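Syntaxin1 (Monosiga brevicollis, PDB 2XHE) is a syntaxin-family protein that probably acts as a SNARE in membrane fusion, binding partner SNAREs during vesicle transport. Local coordinates at residues N48-K51 with R52-D55. Sequence-based numbering, arbitrary orientation.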
ATOM      1  N   ASN B  48       5.133  31.451   2.623  1.00 74.59           N
ATOM      2  CA  ASN B  48       4.996  32.311   1.464  1.00 66.35           C
ATOM      3  C   ASN B  48       5.506  31.648   0.185  1.00 79.02           C
ATOM      4  O   ASN B  48       4.805  31.610  -0.832  1.00 75.71           O
ATOM      5  CB  ASN B  48       5.813  33.564   1.712  1.00 85.13           C
ATOM      6  CG  ASN B  48       4.995  34.816   1.645  1.00 99.60           C
ATOM      7  OD1 ASN B  48       3.915  34.905   2.237  1.00100.98           O
ATOM      8  ND2 ASN B  48       5.514  35.813   0.933  1.00101.32           N
ATOM      9  N   ARG B  49       6.740  31.141   0.231  1.00 82.86           N
ATOM     10  CA  ARG B  49       7.330  30.509  -0.939  1.00 87.08           C
ATOM     11  C   ARG B  49       6.508  29.302  -1.373  1.00 94.90           C
ATOM     12  O   ARG B  49       6.286  29.093  -2.568  1.00 99.26           O
ATOM     13  CB  ARG B  49       8.772  30.049  -0.693  1.00 93.42           C
ATOM     14  CG  ARG B  49       9.599  30.886   0.256  1.00 96.19           C
ATOM     15  CD  ARG B  49      11.073  30.574   0.041  1.00 92.10           C
ATOM     16  NE  ARG B  49      11.566  31.276  -1.134  1.00 94.40           N
ATOM     17  CZ  ARG B  49      12.180  32.453  -1.072  1.00106.31           C
ATOM     18  NH1 ARG B  49      12.388  33.012   0.115  1.00104.43           N
ATOM     19  NH2 ARG B  49      12.597  33.065  -2.181  1.00106.04           N
ATOM     20  N   VAL B  50       6.064  28.485  -0.423  1.00 83.73           N
ATOM     21  CA  VAL B  50       5.358  27.283  -0.845  1.00 85.25           C
ATOM     22  C   VAL B  50       3.949  27.583  -1.371  1.00 76.61           C
ATOM     23  O   VAL B  50       3.498  26.951  -2.332  1.00 66.11           O
ATOM     24  CB  VAL B  50       5.460  26.083   0.159  1.00102.94           C
ATOM     25  CG1 VAL B  50       6.926  25.730   0.407  1.00 96.09           C
ATOM     26  CG2 VAL B  50       4.763  26.357   1.461  1.00 45.47           C
ATOM     27  N   LYS B  51       3.278  28.573  -0.779  1.00 78.43           N
ATOM     28  CA  LYS B  51       2.074  29.132  -1.396  1.00 73.42           C
ATOM     29  C   LYS B  51       2.407  29.572  -2.827  1.00 80.48           C
ATOM     30  O   LYS B  51       1.732  29.168  -3.778  1.00 78.12           O
ATOM     31  CB  LYS B  51       1.540  30.322  -0.603  1.00 65.07           C
ATOM     32  CG  LYS B  51       0.073  30.203  -0.201  1.00 71.97           C
ATOM     33  CD  LYS B  51      -0.813  29.914  -1.393  1.00 80.07           C
ATOM     34  CE  LYS B  51      -2.205  29.513  -0.936  1.00 90.52           C
ATOM     35  NZ  LYS B  51      -3.218  29.711  -2.015  1.00102.35           N
ATOM     36  N   ARG B  52       3.454  30.388  -2.973  1.00 75.03           N
ATOM     37  CA  ARG B  52       3.913  30.829  -4.288  1.00 68.20           C
ATOM     38  C   ARG B  52       4.123  29.653  -5.240  1.00 75.77           C
ATOM     39  O   ARG B  52       3.614  29.687  -6.368  1.00 71.08           O
ATOM     40  CB  ARG B  52       5.202  31.658  -4.187  1.00 83.05           C
ATOM     41  CG  ARG B  52       5.203  32.937  -5.042  1.00 91.98           C
ATOM     42  CD  ARG B  52       6.585  33.315  -5.578  1.00 91.48           C
ATOM     43  NE  ARG B  52       7.669  33.160  -4.609  1.00 94.68           N
ATOM     44  CZ  ARG B  52       7.746  33.806  -3.448  1.00105.05           C
ATOM     45  NH1 ARG B  52       8.780  33.594  -2.640  1.00102.30           N
ATOM     46  NH2 ARG B  52       6.787  34.655  -3.086  1.00105.91           N
ATOM     47  N   ILE B  53       4.874  28.633  -4.787  1.00 65.72           N
ATOM     48  CA  ILE B  53       5.166  27.445  -5.597  1.00 66.81           C
ATOM     49  C   ILE B  53       3.880  26.694  -5.958  1.00 73.21           C
ATOM     50  O   ILE B  53       3.634  26.409  -7.136  1.00 72.07           O
ATOM     51  CB  ILE B  53       6.193  26.477  -4.906  1.00 76.51           C
ATOM     52  CG1 ILE B  53       7.519  27.184  -4.630  1.00 76.11           C
ATOM     53  CG2 ILE B  53       6.466  25.228  -5.758  1.00 54.70           C
ATOM     54  CD1 ILE B  53       8.304  26.553  -3.538  1.00 63.37           C
ATOM     55  N   ARG B  54       3.051  26.385  -4.959  1.00 79.59           N
ATOM     56  CA  ARG B  54       1.770  25.740  -5.251  1.00 78.19           C
ATOM     57  C   ARG B  54       1.026  26.542  -6.316  1.00 85.50           C
ATOM     58  O   ARG B  54       0.623  25.996  -7.344  1.00 89.96           O
ATOM     59  CB  ARG B  54       0.890  25.590  -4.007  1.00 66.86           C
ATOM     60  CG  ARG B  54       1.479  24.747  -2.904  1.00 61.67           C
ATOM     61  CD  ARG B  54       0.401  24.057  -2.093  1.00 66.02           C
ATOM     62  NE  ARG B  54       0.896  22.780  -1.604  1.00 81.40           N
ATOM     63  CZ  ARG B  54       1.868  22.659  -0.706  1.00 89.77           C
ATOM     64  NH1 ARG B  54       2.417  23.755  -0.186  1.00 84.49           N
ATOM     65  NH2 ARG B  54       2.288  21.447  -0.329  1.00 85.74           N
ATOM     66  N   ASP B  55       0.865  27.842  -6.065  1.00 90.33           N
ATOM     67  CA  ASP B  55       0.157  28.735  -6.991  1.00 92.37           C
ATOM     68  C   ASP B  55       0.753  28.763  -8.401  1.00 85.69           C
ATOM     69  O   ASP B  55       0.021  28.642  -9.383  1.00 69.15           O
ATOM     70  CB  ASP B  55       0.057  30.157  -6.427  1.00 97.68           C
ATOM     71  CG  ASP B  55      -1.028  30.295  -5.366  1.00111.91           C
ATOM     72  OD1 ASP B  55      -1.882  29.389  -5.261  1.00115.78           O
ATOM     73  OD2 ASP B  55      -1.018  31.312  -4.636  1.00116.12           O
TER
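The amide N of Arg54 donates to Val50 O at 2.7 Å, one of four successive i to i+4 backbone bonds that run through these two helical turns; Arg52 N to Asn48 O, Ile53 N to Arg49 O and Asp55 N to Lys51 O are the others. On one flank the side chains of Arg49 and Arg52 run side by side in the same direction, their guanidinium planes nearly perpendicular at 87°. Arg52 NH1 sits over one face of the Arg49 group, toward its rim, 3.9 Å from Arg49 NH2. The carboxylate of Asp107, on helix 80-116, forms salt bridges with Arg49 NH2 and Arg52 NE, consistent with the two guanidinium groups converging on one shared anion. Residues 48-55 belong to helix 44-72, which packs in the syntaxin helical bundle against helices 80-116 and 131-171. Val50 and Ile53 are buried there, with Val50 CG1 4.3 Å from Ile53 CD1. Arg54 reaches back alongside Val50, its CG anti to the carbonyl carbon (chi1 -61°) and the chain bent again at chi3, which together leave NH1 3.8 Å from Val50 CB; Gln139 then accepts a hydrogen bond from that NH1. Farther round the helix, the Lys51 chain, bent at chi2 (-53°), slants across Asp55, and Lys51 NZ makes a salt bridge with Asp55 OD1 at 3.5 Å while the lysine's CD lies near Asp55 OD2.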